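PDB 4AE5: signal transduction protein TRAP from Staphylococcus aureus, which probably acts, when phosphorylated, as a major regulator of staphylococcal pathogenesis, activating the agr system and RNAIII synthesis and so the expression of virulence factors. Local coordinates for residues E64-C69 with G99-R104; D92-F97 with I116-A121; D128-D133 with Y157-L162. All blocks are in the same frame, centred on the assembly; numbering follows the deposited sequence.

The three contacts share one antiparallel sheet and the helices packed on it. Interactions 1 and 2 are the closest neighbours, with centres about 7 Å apart: strand 114-120 of interaction 2 runs between the two strands of interaction 1, and Phe67 O meets Phe120 N at 2.8 Å. The centres of interactions 1 and 3 are about 12 Å apart, and strands 67-73 and 158-164 pair directly, with Tyr68 O 2.8 Å from Leu162 N. Interactions 2 and 3, about 11 Å apart between centres, meet through Phe129, which packs on Phe94, Phe97 and Phe120. A formic acid molecule, probably from the crystallisation liquor, links them again through Tyr117 and Arg160.

Interaction 1 (E64-C69 with G99-R104); sequences EHHFYC and GFKSYR
His66 and Lys101 meet through a CH-pi contact, the aliphatic part of the lysine lying over one face of the imidazole. Lys101 CG is 3.6 Å from the centroid of the His66 ring and 18° off its normal, and the two side chains cross at about a right angle. A bend at chi2 (-57°) turns the lysine chain over the ring, so that CB, CG and CD all contribute to the packing.

A second, smaller van der Waals contact lies deeper in the fold. Ser102 OG approaches the edge of the Tyr68 ring near its plane, 3.5 Å from Tyr68 CE2. The phenol hydroxyl finds its polar partner elsewhere, in the backbone N of Ser63.

Neither contact joins adjacent strands. Strand 114-120 lies between 67-73 and 100-108, and both Lys101 and Ser102 face its Gly119 in a classic beta bulge, which brings their side chains toward 64-69. His66 is, by similarity, a phosphohistidine site, but it carries no phosphate here. Between the two segments the chemistry is mainly dispersion, with methylene groups and a ring face in place of polar bonds, while the sheet hydrogen bonds run through the strand in the middle.

Interaction 2 (D92-F97 with I116-A121); sequences DNFRNF and IYFGFA. With FMT (formic acid), chain E.
Phe94 and Phe118 meet from two different kinds of backbone: a short 3-10 segment, 93-96, and the extended strand 116-120. The turn is closed by Asn96 N to Asn93 O (2.9 Å) and Phe97 N to Phe94 O (3.0 Å), and it holds Phe94 with its CB directed at the strand. Strand 116-120 is itself bonded into the sheet, Phe118 pairing with Cys69 and Gly119 with Lys101 and Ser102.

The side-chain contact is a T-shaped stack. Phe118 presents its edge to a face of Phe94, with ring centroids 5.6 Å apart and planes at 88°. The leading atom is Phe118 CE1, 3.9 Å from Phe94 CE1 and displaced toward the rim of the Phe94 ring. Phe94 CG stands between its backbone N and carbonyl carbon (chi1 63°), a setting that turns one face of the ring to the edge of Phe118. Phe129 and Phe139 add further edge-to-face contacts to Phe118.

Tyr117 reaches the other side of the strand, where its OH hydrogen-bonds O1 of the formic acid at 2.8 Å. Tyr8, Lys115 and Arg160 also bond this molecule.

The arrangement is that of an aromatic core between the sheet and helix 123-131, with Phe139 joining from a loop. The order of strands 158-164, 67-73, 114-120 and 100-108, with helices 80-88 and 123-131, is the beta-alpha-beta-beta-alpha-beta, ferredoxin-like topology of ABM domains.

Interaction 3 (D128-D133 with Y157-L162); sequences DFKQSD and YFERYL. With FMT (formic acid), chain E.
Lys130 bridges from helix 123-131 to Glu159 and Tyr161, two residues on the same side of strand 158-164. Just before it, Phe129 turns inward to the aromatic core, where its ring meets that of Phe120.

Lys130 leaves the helix toward the strand, its chi1 of 163° setting CG opposite the backbone N, and bends at chi3 and chi4 set its amino group between two acceptors. Lys130 NZ forms a salt bridge with Glu159 OE1 at 2.9 Å, meeting the carboxylate on its syn side and 19° out of its plane. The glutamate comes from the opposite direction, extended beyond CG. Lys130 NZ also donates to Tyr161 OH at 3.1 Å, arriving at the ring edge near its plane.

Further along, Ser132 caps the next helix at Phe135 N, and its OG also donates to Phe129 O at 2.6 Å, lying in the plane of that carbonyl and using one of its lone pairs. The same oxygen accepts from Ser132 N as well.

Both acceptors of Lys130 have second partners: Glu159 OE2 bonds Tyr126 OH, and Tyr161 OH bonds Glu127 OE2. A polar network at the surface therefore ties helix to strand, with the lysine charge probably balanced by Glu159, which it meets directly, and Glu127 lying beyond Tyr161.

Interaction 1 (E64-C69 with G99-R104)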
# COMPACT_ATOMS: atom_id res chain seq x y z
N GLU A 64 9.94 -8.50 -3.54
CA GLU A 64 9.15 -9.67 -3.24
C GLU A 64 9.41 -10.39 -1.90
O GLU A 64 8.61 -11.25 -1.50
CB GLU A 64 9.16 -10.67 -4.42
CG GLU A 64 8.21 -10.19 -5.51
CD GLU A 64 7.79 -11.24 -6.52
OE1 GLU A 64 8.71 -11.86 -7.14
OE2 GLU A 64 6.55 -11.38 -6.76
N HIS A 65 10.49 -10.06 -1.19
CA HIS A 65 10.81 -10.73 0.09
C HIS A 65 10.41 -9.92 1.31
O HIS A 65 10.70 -10.31 2.42
CB HIS A 65 12.32 -11.04 0.20
CG HIS A 65 12.89 -11.76 -1.01
ND1 HIS A 65 12.31 -12.87 -1.53
CD2 HIS A 65 14.00 -11.48 -1.80
CE1 HIS A 65 13.02 -13.28 -2.60
NE2 HIS A 65 14.06 -12.44 -2.76
N HIS A 66 9.84 -8.73 1.09
CA HIS A 66 9.36 -7.89 2.21
C HIS A 66 7.93 -8.20 2.68
O HIS A 66 7.07 -8.72 1.89
CB HIS A 66 9.47 -6.40 1.87
CG HIS A 66 10.91 -5.87 1.65
ND1 HIS A 66 12.04 -6.61 1.88
CD2 HIS A 66 11.34 -4.66 1.16
CE1 HIS A 66 13.15 -5.85 1.62
NE2 HIS A 66 12.70 -4.65 1.17
N PHE A 67 7.60 -7.82 3.91
CA PHE A 67 6.20 -7.86 4.41
C PHE A 67 5.61 -6.49 4.11
O PHE A 67 6.28 -5.47 4.24
CB PHE A 67 6.22 -8.03 5.92
CG PHE A 67 4.89 -7.82 6.59
CD1 PHE A 67 4.03 -8.92 6.76
CD2 PHE A 67 4.49 -6.55 7.08
CE1 PHE A 67 2.80 -8.75 7.37
CE2 PHE A 67 3.24 -6.38 7.67
CZ PHE A 67 2.40 -7.48 7.82
N TYR A 68 4.37 -6.45 3.68
CA TYR A 68 3.67 -5.17 3.49
C TYR A 68 2.38 -5.14 4.29
O TYR A 68 1.69 -6.18 4.39
CB TYR A 68 3.35 -4.95 2.01
CG TYR A 68 4.60 -4.75 1.20
CD1 TYR A 68 5.30 -5.84 0.65
CD2 TYR A 68 5.10 -3.48 1.00
CE1 TYR A 68 6.51 -5.67 -0.03
CE2 TYR A 68 6.27 -3.27 0.31
CZ TYR A 68 6.97 -4.40 -0.26
OH TYR A 68 8.17 -4.16 -0.90
N CYS A 69 2.05 -3.99 4.84
CA CYS A 69 0.69 -3.70 5.24
C CYS A 69 0.05 -2.64 4.33
O CYS A 69 0.63 -1.56 4.17
CB CYS A 69 0.64 -3.20 6.70
SG CYS A 69 -1.07 -3.02 7.33
N GLY A 99 13.68 -2.06 10.93
CA GLY A 99 13.00 -2.89 9.90
C GLY A 99 12.26 -2.18 8.79
O GLY A 99 11.70 -2.83 7.88
N PHE A 100 12.27 -0.84 8.81
CA PHE A 100 11.54 -0.11 7.78
C PHE A 100 12.19 -0.33 6.39
O PHE A 100 13.41 -0.21 6.26
CB PHE A 100 11.55 1.39 8.05
CG PHE A 100 10.97 2.19 6.91
CD1 PHE A 100 9.64 2.42 6.86
CD2 PHE A 100 11.79 2.69 5.89
CE1 PHE A 100 9.03 3.14 5.82
CE2 PHE A 100 11.22 3.44 4.87
CZ PHE A 100 9.86 3.66 4.82
N LYS A 101 11.36 -0.55 5.37
CA LYS A 101 11.88 -0.73 3.99
C LYS A 101 11.30 0.31 3.02
O LYS A 101 12.03 0.90 2.22
CB LYS A 101 11.58 -2.17 3.49
CG LYS A 101 12.26 -3.29 4.32
CD LYS A 101 13.81 -3.11 4.38
CE LYS A 101 14.45 -4.06 5.39
NZ LYS A 101 15.89 -4.38 5.12
N SER A 102 9.99 0.47 3.02
CA SER A 102 9.33 1.36 2.07
C SER A 102 8.03 1.97 2.53
O SER A 102 7.31 1.47 3.45
CB SER A 102 9.15 0.59 0.70
OG SER A 102 8.25 -0.50 0.94
N TYR A 103 7.61 2.98 1.81
CA TYR A 103 6.35 3.68 2.09
C TYR A 103 5.75 4.17 0.75
O TYR A 103 6.50 4.65 -0.14
CB TYR A 103 6.66 4.94 2.91
CG TYR A 103 5.50 5.84 3.15
CD1 TYR A 103 4.41 5.41 3.90
CD2 TYR A 103 5.46 7.12 2.64
CE1 TYR A 103 3.34 6.24 4.22
CE2 TYR A 103 4.37 7.94 2.91
CZ TYR A 103 3.34 7.51 3.71
OH TYR A 103 2.26 8.31 4.00
N ARG A 104 4.44 4.06 0.64
CA ARG A 104 3.62 4.65 -0.44
C ARG A 104 2.33 5.24 0.06
O ARG A 104 1.49 4.55 0.74
CB ARG A 104 3.30 3.64 -1.57
CG ARG A 104 4.43 2.93 -2.33
CD ARG A 104 5.24 3.97 -3.18
NE ARG A 104 6.25 3.30 -4.03
CZ ARG A 104 7.48 2.99 -3.62
NH1 ARG A 104 7.88 3.26 -2.36
NH2 ARG A 104 8.33 2.42 -4.46

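Interaction 2 (D92-F97 with I116-A121)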
# COMPACT_ATOMS: atom_id res chain seq x y z
N ASP A 92 8.66 12.37 8.42
CA ASP A 92 9.36 11.29 7.80
C ASP A 92 10.17 10.37 8.71
O ASP A 92 10.77 9.46 8.20
CB ASP A 92 10.35 11.86 6.76
CG ASP A 92 9.95 11.52 5.40
OD1 ASP A 92 8.77 11.37 5.29
OD2 ASP A 92 10.75 11.39 4.46
N ASN A 93 10.20 10.62 10.00
CA ASN A 93 11.15 9.95 10.89
C ASN A 93 10.99 8.44 11.00
O ASN A 93 11.91 7.75 11.32
CB ASN A 93 11.14 10.55 12.28
CG ASN A 93 12.23 9.99 13.17
OD1 ASN A 93 13.34 9.82 12.75
ND2 ASN A 93 11.89 9.70 14.39
N PHE A 94 9.79 7.98 10.71
CA PHE A 94 9.46 6.57 10.67
C PHE A 94 10.36 5.79 9.74
O PHE A 94 10.57 4.66 9.93
CB PHE A 94 7.98 6.34 10.35
CG PHE A 94 7.53 6.84 9.01
CD1 PHE A 94 7.85 6.17 7.87
CD2 PHE A 94 6.72 7.95 8.90
CE1 PHE A 94 7.42 6.60 6.64
CE2 PHE A 94 6.26 8.39 7.67
CZ PHE A 94 6.62 7.70 6.54
N ARG A 95 10.92 6.48 8.77
CA ARG A 95 11.86 5.85 7.86
C ARG A 95 13.09 5.27 8.57
O ARG A 95 13.76 4.37 8.05
CB ARG A 95 12.30 6.92 6.89
CG ARG A 95 13.40 6.53 5.93
CD ARG A 95 14.14 7.84 5.51
NE ARG A 95 13.27 8.75 4.75
CZ ARG A 95 13.42 9.07 3.44
NH1 ARG A 95 14.38 8.53 2.68
NH2 ARG A 95 12.57 9.93 2.89
N ASN A 96 13.38 5.77 9.76
CA ASN A 96 14.50 5.22 10.53
C ASN A 96 14.14 4.16 11.57
O ASN A 96 15.05 3.64 12.25
CB ASN A 96 15.22 6.34 11.26
CG ASN A 96 15.76 7.34 10.31
OD1 ASN A 96 15.40 8.48 10.41
ND2 ASN A 96 16.51 6.88 9.30
N PHE A 97 12.88 3.82 11.67
CA PHE A 97 12.45 2.76 12.62
C PHE A 97 12.95 1.36 12.22
O PHE A 97 13.10 1.01 11.05
CB PHE A 97 10.91 2.82 12.79
CG PHE A 97 10.40 3.94 13.67
CD1 PHE A 97 11.02 5.18 13.73
CD2 PHE A 97 9.29 3.72 14.47
CE1 PHE A 97 10.52 6.20 14.54
CE2 PHE A 97 8.79 4.73 15.27
CZ PHE A 97 9.39 5.97 15.28
N ILE A 116 -2.40 3.29 1.90
CA ILE A 116 -0.99 3.42 2.28
C ILE A 116 -0.39 1.99 2.19
O ILE A 116 -1.03 1.05 2.67
CB ILE A 116 -0.79 3.96 3.70
CG1 ILE A 116 -1.05 5.50 3.68
CG2 ILE A 116 0.68 3.64 4.21
CD1 ILE A 116 -1.26 6.04 5.10
N TYR A 117 0.78 1.84 1.56
CA TYR A 117 1.62 0.65 1.77
C TYR A 117 2.76 0.98 2.72
O TYR A 117 3.53 1.91 2.43
CB TYR A 117 2.24 0.09 0.45
CG TYR A 117 1.31 -0.66 -0.56
CD1 TYR A 117 -0.00 -1.05 -0.21
CD2 TYR A 117 1.75 -0.99 -1.84
CE1 TYR A 117 -0.83 -1.72 -1.13
CE2 TYR A 117 0.91 -1.71 -2.75
CZ TYR A 117 -0.36 -2.06 -2.38
OH TYR A 117 -1.23 -2.73 -3.25
N PHE A 118 2.95 0.15 3.77
CA PHE A 118 4.14 0.13 4.59
C PHE A 118 4.83 -1.18 4.31
O PHE A 118 4.23 -2.28 4.42
CB PHE A 118 3.84 0.29 6.09
CG PHE A 118 3.65 1.72 6.54
CD1 PHE A 118 4.71 2.67 6.49
CD2 PHE A 118 2.38 2.15 7.02
CE1 PHE A 118 4.52 3.98 7.00
CE2 PHE A 118 2.20 3.45 7.52
CZ PHE A 118 3.27 4.38 7.42
N GLY A 119 6.06 -1.08 3.82
CA GLY A 119 6.94 -2.24 3.65
C GLY A 119 7.93 -2.37 4.78
O GLY A 119 8.70 -1.43 5.11
N PHE A 120 7.98 -3.55 5.37
CA PHE A 120 8.97 -3.77 6.47
C PHE A 120 9.68 -5.11 6.29
O PHE A 120 9.22 -5.95 5.50
CB PHE A 120 8.24 -3.73 7.83
CG PHE A 120 8.10 -2.38 8.44
CD1 PHE A 120 7.14 -1.48 7.95
CD2 PHE A 120 8.90 -1.98 9.49
CE1 PHE A 120 6.98 -0.26 8.52
CE2 PHE A 120 8.76 -0.73 10.06
CZ PHE A 120 7.82 0.15 9.56
N ALA A 121 10.79 -5.31 7.05
CA ALA A 121 11.54 -6.61 7.06
C ALA A 121 10.60 -7.80 7.27
O ALA A 121 10.71 -8.81 6.57
CB ALA A 121 12.64 -6.61 8.19
C FMT E . -3.72 -4.49 -1.00
O1 FMT E . -3.51 -3.51 -1.75
O2 FMT E . -4.98 -4.95 -0.89

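Interaction 3 (D128-D133 with Y157-L162)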
# COMPACT_ATOMS: atom_id res chain seq x y z
N ASP A 128 5.38 -3.75 15.64
CA ASP A 128 6.09 -2.86 16.59
C ASP A 128 5.96 -1.36 16.22
O ASP A 128 5.71 -0.51 17.06
CB ASP A 128 7.53 -3.30 16.71
CG ASP A 128 7.63 -4.65 17.41
OD1 ASP A 128 6.60 -5.01 18.01
OD2 ASP A 128 8.58 -5.40 17.25
N PHE A 129 6.08 -1.07 14.94
CA PHE A 129 5.97 0.31 14.48
C PHE A 129 4.52 0.80 14.71
O PHE A 129 4.22 1.96 15.16
CB PHE A 129 6.40 0.37 12.99
CG PHE A 129 5.90 1.60 12.24
CD1 PHE A 129 6.30 2.85 12.65
CD2 PHE A 129 5.06 1.49 11.11
CE1 PHE A 129 5.90 4.00 12.02
CE2 PHE A 129 4.66 2.66 10.43
CZ PHE A 129 5.09 3.89 10.89
N LYS A 130 3.60 -0.09 14.44
CA LYS A 130 2.20 0.27 14.57
C LYS A 130 1.82 0.71 16.00
O LYS A 130 0.85 1.48 16.24
CB LYS A 130 1.36 -0.93 14.07
CG LYS A 130 -0.09 -0.87 14.51
CD LYS A 130 -0.98 -1.68 13.58
CE LYS A 130 -0.66 -3.13 13.46
NZ LYS A 130 -2.00 -3.91 13.34
N GLN A 131 2.52 0.19 16.98
CA GLN A 131 2.29 0.67 18.33
C GLN A 131 2.93 1.99 18.69
O GLN A 131 2.59 2.56 19.74
CB GLN A 131 2.77 -0.38 19.33
CG GLN A 131 2.29 -1.77 19.01
CD GLN A 131 2.91 -2.75 19.94
OE1 GLN A 131 2.57 -2.74 21.11
NE2 GLN A 131 3.82 -3.61 19.45
N SER A 132 3.89 2.48 17.93
CA SER A 132 4.59 3.68 18.32
C SER A 132 3.62 4.88 18.20
O SER A 132 2.64 4.84 17.40
CB SER A 132 5.77 3.96 17.36
OG SER A 132 5.30 4.19 16.01
N ASP A 133 3.95 5.93 18.93
CA ASP A 133 3.37 7.27 18.71
C ASP A 133 3.43 7.74 17.29
O ASP A 133 2.40 8.26 16.83
CB ASP A 133 3.99 8.38 19.62
CG ASP A 133 3.60 8.23 21.07
OD1 ASP A 133 2.78 7.34 21.44
OD2 ASP A 133 4.15 9.00 21.87
N TYR A 157 -12.26 1.44 7.53
CA TYR A 157 -10.82 1.39 7.78
C TYR A 157 -10.39 -0.03 8.09
O TYR A 157 -10.94 -0.72 8.99
CB TYR A 157 -10.41 2.38 8.88
CG TYR A 157 -8.96 2.39 9.27
CD1 TYR A 157 -8.41 1.38 10.06
CD2 TYR A 157 -8.11 3.48 8.87
CE1 TYR A 157 -7.04 1.43 10.43
CE2 TYR A 157 -6.77 3.55 9.28
CZ TYR A 157 -6.25 2.54 10.04
OH TYR A 157 -4.92 2.59 10.45
N PHE A 158 -9.40 -0.52 7.34
CA PHE A 158 -8.80 -1.79 7.73
C PHE A 158 -7.44 -1.99 7.10
O PHE A 158 -7.04 -1.22 6.17
CB PHE A 158 -9.75 -2.99 7.35
CG PHE A 158 -9.56 -3.48 5.94
CD1 PHE A 158 -10.06 -2.77 4.87
CD2 PHE A 158 -8.90 -4.70 5.70
CE1 PHE A 158 -9.86 -3.22 3.58
CE2 PHE A 158 -8.72 -5.16 4.42
CZ PHE A 158 -9.20 -4.41 3.36
N GLU A 159 -6.74 -3.01 7.59
CA GLU A 159 -5.40 -3.42 7.16
C GLU A 159 -5.49 -4.76 6.43
O GLU A 159 -6.15 -5.70 6.92
CB GLU A 159 -4.53 -3.60 8.42
CG GLU A 159 -4.14 -2.26 9.04
CD GLU A 159 -3.11 -2.41 10.14
OE1 GLU A 159 -3.01 -3.51 10.69
OE2 GLU A 159 -2.41 -1.41 10.48
N ARG A 160 -4.89 -4.85 5.26
CA ARG A 160 -4.64 -6.16 4.65
C ARG A 160 -3.18 -6.49 4.72
O ARG A 160 -2.32 -5.82 4.05
CB ARG A 160 -5.07 -6.16 3.17
CG ARG A 160 -4.85 -7.56 2.54
CD ARG A 160 -5.54 -7.76 1.17
NE ARG A 160 -7.01 -7.97 1.23
CZ ARG A 160 -7.88 -7.08 0.74
NH1 ARG A 160 -7.42 -5.95 0.12
NH2 ARG A 160 -9.19 -7.32 0.81
N TYR A 161 -2.83 -7.54 5.45
CA TYR A 161 -1.38 -7.94 5.49
C TYR A 161 -0.99 -8.76 4.24
O TYR A 161 -1.76 -9.61 3.81
CB TYR A 161 -1.08 -8.80 6.73
CG TYR A 161 -1.01 -8.08 8.06
CD1 TYR A 161 -1.29 -6.72 8.19
CD2 TYR A 161 -0.66 -8.81 9.22
CE1 TYR A 161 -1.19 -6.07 9.44
CE2 TYR A 161 -0.59 -8.20 10.47
CZ TYR A 161 -0.84 -6.84 10.58
OH TYR A 161 -0.75 -6.26 11.83
N LEU A 162 0.18 -8.48 3.67
CA LEU A 162 0.74 -9.11 2.45
C LEU A 162 2.05 -9.80 2.81
O LEU A 162 3.06 -9.14 3.17
CB LEU A 162 1.00 -8.07 1.33
CG LEU A 162 -0.08 -7.08 0.95
CD1 LEU A 162 0.30 -6.27 -0.33
CD2 LEU A 162 -1.43 -7.67 0.62
C FMT E . -3.72 -4.49 -1.00
O1 FMT E . -3.51 -3.51 -1.75
O2 FMT E . -4.98 -4.95 -0.89